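Local atomic coordinates of chitinase (PDB entry 5GZT), a protein that probably hydrolyses internal beta-1,4 linkages between N-acetylglucosamine units of chitin and chitodextrins, using two glycosyl hydrolase family 18 domains. Residues B[772-783]-B[828-836]. Residues are numbered along the deposited sequence; the frame is centred on the assembly and turned at random.
Sequences GWVDWTNSAYKV and NPDDANFAY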
ATOM      1  N   GLY B 772      54.947   4.141   5.577  1.00 22.86           N
ATOM      2  CA  GLY B 772      56.371   3.980   5.468  1.00 20.22           C
ATOM      3  C   GLY B 772      57.092   5.018   4.578  1.00 22.26           C
ATOM      4  O   GLY B 772      58.315   5.046   4.546  1.00 24.46           O
ATOM      5  N   TRP B 773      56.323   5.807   3.834  1.00 25.60           N
ATOM      6  CA  TRP B 773      56.817   6.855   2.976  1.00 26.65           C
ATOM      7  C   TRP B 773      56.935   8.161   3.736  1.00 26.98           C
ATOM      8  O   TRP B 773      57.249   9.137   3.116  1.00 30.63           O
ATOM      9  CB  TRP B 773      55.963   7.051   1.725  1.00 25.57           C
ATOM     10  CG  TRP B 773      54.398   7.091   2.013  1.00 27.57           C
ATOM     11  CD1 TRP B 773      53.609   8.188   2.326  1.00 26.72           C
ATOM     12  CD2 TRP B 773      53.521   5.970   2.012  1.00 26.75           C
ATOM     13  NE1 TRP B 773      52.316   7.794   2.513  1.00 25.46           N
ATOM     14  CE2 TRP B 773      52.235   6.436   2.345  1.00 28.55           C
ATOM     15  CE3 TRP B 773      53.707   4.610   1.796  1.00 24.97           C
ATOM     16  CZ2 TRP B 773      51.129   5.576   2.446  1.00 27.65           C
ATOM     17  CZ3 TRP B 773      52.633   3.783   1.901  1.00 25.08           C
ATOM     18  CH2 TRP B 773      51.352   4.261   2.237  1.00 25.90           C
ATOM     19  N   VAL B 774      56.696   8.161   5.049  1.00 26.98           N
ATOM     20  CA  VAL B 774      57.055   9.209   5.979  1.00 25.75           C
ATOM     21  C   VAL B 774      58.315   8.743   6.674  1.00 27.31           C
ATOM     22  O   VAL B 774      58.387   7.620   7.142  1.00 26.65           O
ATOM     23  CB  VAL B 774      55.924   9.487   7.001  1.00 25.86           C
ATOM     24  CG1 VAL B 774      56.392  10.365   8.132  1.00 24.19           C
ATOM     25  CG2 VAL B 774      54.702  10.155   6.360  1.00 24.91           C
ATOM     26  N   ASP B 775      59.337   9.600   6.705  1.00 26.94           N
ATOM     27  CA  ASP B 775      60.567   9.368   7.448  1.00 26.43           C
ATOM     28  C   ASP B 775      60.336   9.751   8.885  1.00 28.64           C
ATOM     29  O   ASP B 775      60.538  10.922   9.273  1.00 27.47           O
ATOM     30  CB  ASP B 775      61.665  10.233   6.828  1.00 31.30           C
ATOM     31  CG  ASP B 775      63.043   9.977   7.403  1.00 32.89           C
ATOM     32  OD1 ASP B 775      63.247   9.194   8.329  1.00 32.50           O
ATOM     33  OD2 ASP B 775      63.973  10.595   6.860  1.00 39.30           O
ATOM     34  N   TRP B 776      59.898   8.771   9.690  1.00 26.63           N
ATOM     35  CA  TRP B 776      59.440   9.054  11.043  1.00 26.38           C
ATOM     36  C   TRP B 776      60.544   9.574  11.960  1.00 31.03           C
ATOM     37  O   TRP B 776      60.291  10.462  12.781  1.00 29.18           O
ATOM     38  CB  TRP B 776      58.703   7.861  11.701  1.00 25.24           C
ATOM     39  CG  TRP B 776      57.371   7.667  11.030  1.00 24.37           C
ATOM     40  CD1 TRP B 776      57.104   6.898   9.944  1.00 22.54           C
ATOM     41  CD2 TRP B 776      56.226   8.428  11.288  1.00 24.18           C
ATOM     42  NE1 TRP B 776      55.824   7.141   9.506  1.00 26.45           N
ATOM     43  CE2 TRP B 776      55.258   8.072  10.329  1.00 24.17           C
ATOM     44  CE3 TRP B 776      55.926   9.450  12.213  1.00 25.37           C
ATOM     45  CZ2 TRP B 776      54.005   8.627  10.316  1.00 22.84           C
ATOM     46  CZ3 TRP B 776      54.668   9.988  12.201  1.00 23.79           C
ATOM     47  CH2 TRP B 776      53.715   9.549  11.272  1.00 24.05           C
ATOM     48  N   THR B 777      61.731   9.000  11.850  1.00 33.67           N
ATOM     49  CA  THR B 777      62.889   9.458  12.622  1.00 34.94           C
ATOM     50  C   THR B 777      63.055  10.996  12.533  1.00 35.51           C
ATOM     51  O   THR B 777      63.291  11.621  13.543  1.00 36.43           O
ATOM     52  CB  THR B 777      64.170   8.736  12.212  1.00 38.12           C
ATOM     53  OG1 THR B 777      63.963   7.337  12.311  1.00 39.76           O
ATOM     54  CG2 THR B 777      65.330   9.057  13.138  1.00 42.47           C
ATOM     55  N   ASN B 778      62.804  11.579  11.366  1.00 35.88           N
ATOM     56  CA  ASN B 778      62.912  13.039  11.151  1.00 40.07           C
ATOM     57  C   ASN B 778      61.644  13.830  11.065  1.00 42.02           C
ATOM     58  O   ASN B 778      61.699  15.002  10.674  1.00 45.99           O
ATOM     59  CB  ASN B 778      63.724  13.292   9.879  1.00 40.30           C
ATOM     60  CG  ASN B 778      65.092  12.717  10.000  1.00 37.96           C
ATOM     61  OD1 ASN B 778      65.719  12.871  11.036  1.00 40.47           O
ATOM     62  ND2 ASN B 778      65.515  11.940   9.017  1.00 37.55           N
ATOM     63  N   SER B 779      60.513  13.215  11.426  1.00 41.64           N
ATOM     64  CA  SER B 779      59.216  13.865  11.369  1.00 35.14           C
ATOM     65  C   SER B 779      59.087  14.533  12.744  1.00 36.07           C
ATOM     66  O   SER B 779      59.396  13.927  13.770  1.00 37.05           O
ATOM     67  CB  SER B 779      58.108  12.836  11.205  1.00 37.42           C
ATOM     68  OG  SER B 779      56.825  13.346  11.580  1.00 37.61           O
ATOM     69  N   ALA B 780      58.666  15.791  12.753  1.00 34.81           N
ATOM     70  CA  ALA B 780      58.502  16.508  13.990  1.00 37.30           C
ATOM     71  C   ALA B 780      57.340  15.864  14.760  1.00 31.70           C
ATOM     72  O   ALA B 780      57.437  15.658  15.959  1.00 31.72           O
ATOM     73  CB  ALA B 780      58.242  18.005  13.706  1.00 37.39           C
ATOM     74  N   TYR B 781      56.305  15.443  14.052  1.00 35.18           N
ATOM     75  CA  TYR B 781      55.180  14.675  14.684  1.00 35.29           C
ATOM     76  C   TYR B 781      55.537  13.183  14.829  1.00 33.22           C
ATOM     77  O   TYR B 781      55.905  12.513  13.846  1.00 35.60           O
ATOM     78  CB  TYR B 781      53.938  14.852  13.828  1.00 37.61           C
ATOM     79  CG  TYR B 781      52.722  14.161  14.390  1.00 38.80           C
ATOM     80  CD1 TYR B 781      52.272  14.441  15.683  1.00 37.63           C
ATOM     81  CD2 TYR B 781      52.014  13.225  13.627  1.00 35.23           C
ATOM     82  CE1 TYR B 781      51.145  13.811  16.204  1.00 37.98           C
ATOM     83  CE2 TYR B 781      50.880  12.601  14.141  1.00 33.14           C
ATOM     84  CZ  TYR B 781      50.448  12.889  15.422  1.00 33.42           C
ATOM     85  OH  TYR B 781      49.330  12.249  15.935  1.00 27.66           O
ATOM     86  N   LYS B 782      55.511  12.703  16.064  1.00 31.33           N
ATOM     87  CA  LYS B 782      55.947  11.386  16.424  1.00 31.29           C
ATOM     88  C   LYS B 782      54.701  10.493  16.717  1.00 32.99           C
ATOM     89  O   LYS B 782      53.605  10.985  16.929  1.00 32.41           O
ATOM     90  CB  LYS B 782      56.788  11.422  17.655  1.00 33.70           C
ATOM     91  CG  LYS B 782      58.133  12.122  17.577  1.00 37.10           C
ATOM     92  CD  LYS B 782      58.935  11.778  16.332  1.00 39.46           C
ATOM     93  CE  LYS B 782      60.251  12.562  16.352  1.00 42.11           C
ATOM     94  NZ  LYS B 782      60.929  12.489  15.037  1.00 38.32           N
ATOM     95  N   VAL B 783      54.928   9.197  16.737  1.00 28.35           N
ATOM     96  CA  VAL B 783      53.922   8.193  17.046  1.00 32.61           C
ATOM     97  C   VAL B 783      53.938   7.996  18.546  1.00 30.27           C
ATOM     98  O   VAL B 783      54.994   7.780  19.133  1.00 28.88           O
ATOM     99  CB  VAL B 783      54.219   6.852  16.340  1.00 30.34           C
ATOM    100  CG1 VAL B 783      53.305   5.758  16.878  1.00 34.62           C
ATOM    101  CG2 VAL B 783      54.078   7.014  14.835  1.00 28.71           C
ATOM    102  N   ASN B 828      63.026   5.275  -0.273  1.00 29.30           N
ATOM    103  CA  ASN B 828      62.044   5.171   0.804  1.00 27.61           C
ATOM    104  C   ASN B 828      62.717   4.706   2.087  1.00 26.05           C
ATOM    105  O   ASN B 828      63.486   3.745   2.090  1.00 24.03           O
ATOM    106  CB  ASN B 828      60.919   4.226   0.422  1.00 27.53           C
ATOM    107  CG  ASN B 828      59.732   4.438   1.273  1.00 25.66           C
ATOM    108  OD1 ASN B 828      59.020   5.424   1.111  1.00 26.61           O
ATOM    109  ND2 ASN B 828      59.576   3.583   2.261  1.00 25.89           N
ATOM    110  N   PRO B 829      62.482   5.439   3.173  1.00 22.77           N
ATOM    111  CA  PRO B 829      63.205   5.248   4.403  1.00 24.51           C
ATOM    112  C   PRO B 829      62.766   4.058   5.272  1.00 23.90           C
ATOM    113  O   PRO B 829      62.554   4.209   6.446  1.00 23.03           O
ATOM    114  CB  PRO B 829      62.968   6.578   5.130  1.00 23.89           C
ATOM    115  CG  PRO B 829      61.602   6.971   4.704  1.00 24.33           C
ATOM    116  CD  PRO B 829      61.525   6.545   3.257  1.00 23.88           C
ATOM    117  N   ASP B 830      62.801   2.849   4.711  1.00 27.04           N
ATOM    118  CA  ASP B 830      62.260   1.646   5.375  1.00 21.94           C
ATOM    119  C   ASP B 830      63.155   1.266   6.483  1.00 23.74           C
ATOM    120  O   ASP B 830      62.685   1.144   7.626  1.00 20.82           O
ATOM    121  CB  ASP B 830      62.039   0.509   4.367  1.00 20.73           C
ATOM    122  CG  ASP B 830      60.911   0.794   3.437  1.00 22.34           C
ATOM    123  OD1 ASP B 830      59.721   0.896   3.918  1.00 19.45           O
ATOM    124  OD2 ASP B 830      61.169   0.946   2.219  1.00 20.61           O
ATOM    125  N   ASP B 831      64.472   1.165   6.235  1.00 23.87           N
ATOM    126  CA  ASP B 831      65.341   0.785   7.342  1.00 22.98           C
ATOM    127  C   ASP B 831      65.285   1.755   8.525  1.00 23.87           C
ATOM    128  O   ASP B 831      65.318   1.320   9.668  1.00 24.78           O
ATOM    129  CB  ASP B 831      66.813   0.707   6.908  1.00 27.00           C
ATOM    130  CG  ASP B 831      67.151  -0.556   6.139  1.00 30.67           C
ATOM    131  OD1 ASP B 831      66.464  -1.610   6.227  1.00 32.37           O
ATOM    132  OD2 ASP B 831      68.176  -0.527   5.458  1.00 33.75           O
ATOM    133  N   ALA B 832      65.325   3.064   8.257  1.00 23.72           N
ATOM    134  CA  ALA B 832      65.194   4.053   9.357  1.00 26.51           C
ATOM    135  C   ALA B 832      63.847   3.884  10.078  1.00 24.42           C
ATOM    136  O   ALA B 832      63.784   3.925  11.284  1.00 22.54           O
ATOM    137  CB  ALA B 832      65.323   5.478   8.844  1.00 25.34           C
ATOM    138  N   ASN B 833      62.779   3.725   9.313  1.00 24.31           N
ATOM    139  CA  ASN B 833      61.447   3.433   9.949  1.00 24.63           C
ATOM    140  C   ASN B 833      61.436   2.173  10.774  1.00 23.50           C
ATOM    141  O   ASN B 833      60.809   2.176  11.829  1.00 24.66           O
ATOM    142  CB  ASN B 833      60.351   3.391   8.941  1.00 23.69           C
ATOM    143  CG  ASN B 833      59.999   4.750   8.459  1.00 23.08           C
ATOM    144  OD1 ASN B 833      60.193   5.725   9.201  1.00 23.73           O
ATOM    145  ND2 ASN B 833      59.374   4.835   7.277  1.00 21.44           N
ATOM    146  N   PHE B 834      62.168   1.126  10.386  1.00 22.58           N
ATOM    147  CA  PHE B 834      62.155  -0.051  11.161  1.00 20.89           C
ATOM    148  C   PHE B 834      62.931   0.183  12.448  1.00 24.52           C
ATOM    149  O   PHE B 834      62.538  -0.389  13.507  1.00 21.94           O
ATOM    150  CB  PHE B 834      62.752  -1.294  10.429  1.00 23.49           C
ATOM    151  CG  PHE B 834      62.045  -1.674   9.104  1.00 23.48           C
ATOM    152  CD1 PHE B 834      60.671  -1.467   8.904  1.00 20.74           C
ATOM    153  CD2 PHE B 834      62.763  -2.252   8.072  1.00 21.93           C
ATOM    154  CE1 PHE B 834      60.083  -1.824   7.719  1.00 21.56           C
ATOM    155  CE2 PHE B 834      62.158  -2.570   6.874  1.00 20.34           C
ATOM    156  CZ  PHE B 834      60.819  -2.405   6.713  1.00 19.63           C
ATOM    157  N   ALA B 835      64.014   0.979  12.422  1.00 21.59           N
ATOM    158  CA  ALA B 835      64.677   1.275  13.710  1.00 23.51           C
ATOM    159  C   ALA B 835      63.786   2.128  14.561  1.00 21.31           C
ATOM    160  O   ALA B 835      63.735   1.958  15.773  1.00 24.56           O
ATOM    161  CB  ALA B 835      66.010   2.005  13.507  1.00 29.27           C
ATOM    162  N   TYR B 836      63.043   3.036  13.949  1.00 23.66           N
ATOM    163  CA  TYR B 836      62.066   3.856  14.720  1.00 26.55           C
ATOM    164  C   TYR B 836      60.987   2.999  15.401  1.00 28.28           C
ATOM    165  O   TYR B 836      60.744   3.104  16.601  1.00 26.51           O
ATOM    166  CB  TYR B 836      61.395   4.905  13.822  1.00 27.57           C
ATOM    167  CG  TYR B 836      60.434   5.830  14.562  1.00 30.51           C
ATOM    168  CD1 TYR B 836      60.895   6.767  15.493  1.00 29.00           C
ATOM    169  CD2 TYR B 836      59.036   5.729  14.351  1.00 30.88           C
ATOM    170  CE1 TYR B 836      59.968   7.597  16.176  1.00 32.94           C
ATOM    171  CE2 TYR B 836      58.133   6.547  14.986  1.00 33.63           C
ATOM    172  CZ  TYR B 836      58.576   7.482  15.919  1.00 35.96           C
ATOM    173  OH  TYR B 836      57.606   8.257  16.560  1.00 30.44           O
TER
HETATM  174  O   HOH W   1      62.637   7.027   9.744  1.00 25.54           O
HETATM  175  O   HOH W   2      65.485   5.513  12.672  1.00 33.69           O
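Two donors grip N833 OD1: the backbone N of W776 at 3.1 Å, lying in the amide carbonyl plane, and a water at 2.8 Å that also donates to D775 OD1 and accepts from T777 N. The other half of this amide, ND2, donates to V774 O at 3.0 Å and also bonds Y793 OH, which fixes which way round the amide sits. One turn on, with chi1 at -177°, Y836 turns its ring away from the backbone N and across the loop; there OH takes a nearly straight bond from V783 N (2.8 Å, 167°). W776 CB sits over one face of that ring, 3.8 Å from its centroid, a CH-pi contact. Just ahead of the helix, N828 ND2 reaches G772 O from above the carbonyl plane (3.0 Å) and also donates to D830 OD2. Replacing N828 with alanine removes both bonds and would probably leave G772 O without this donor and the D830 carboxylate less firmly placed. P829, at the N-cap position, packs its CG on D775 CA. In this family 18 TIM barrel, the contact ties the loop after strand 765-771 to the first turns of helix 830-843, with Y793 of adjacent strand 790-799 bonding D830 OD1.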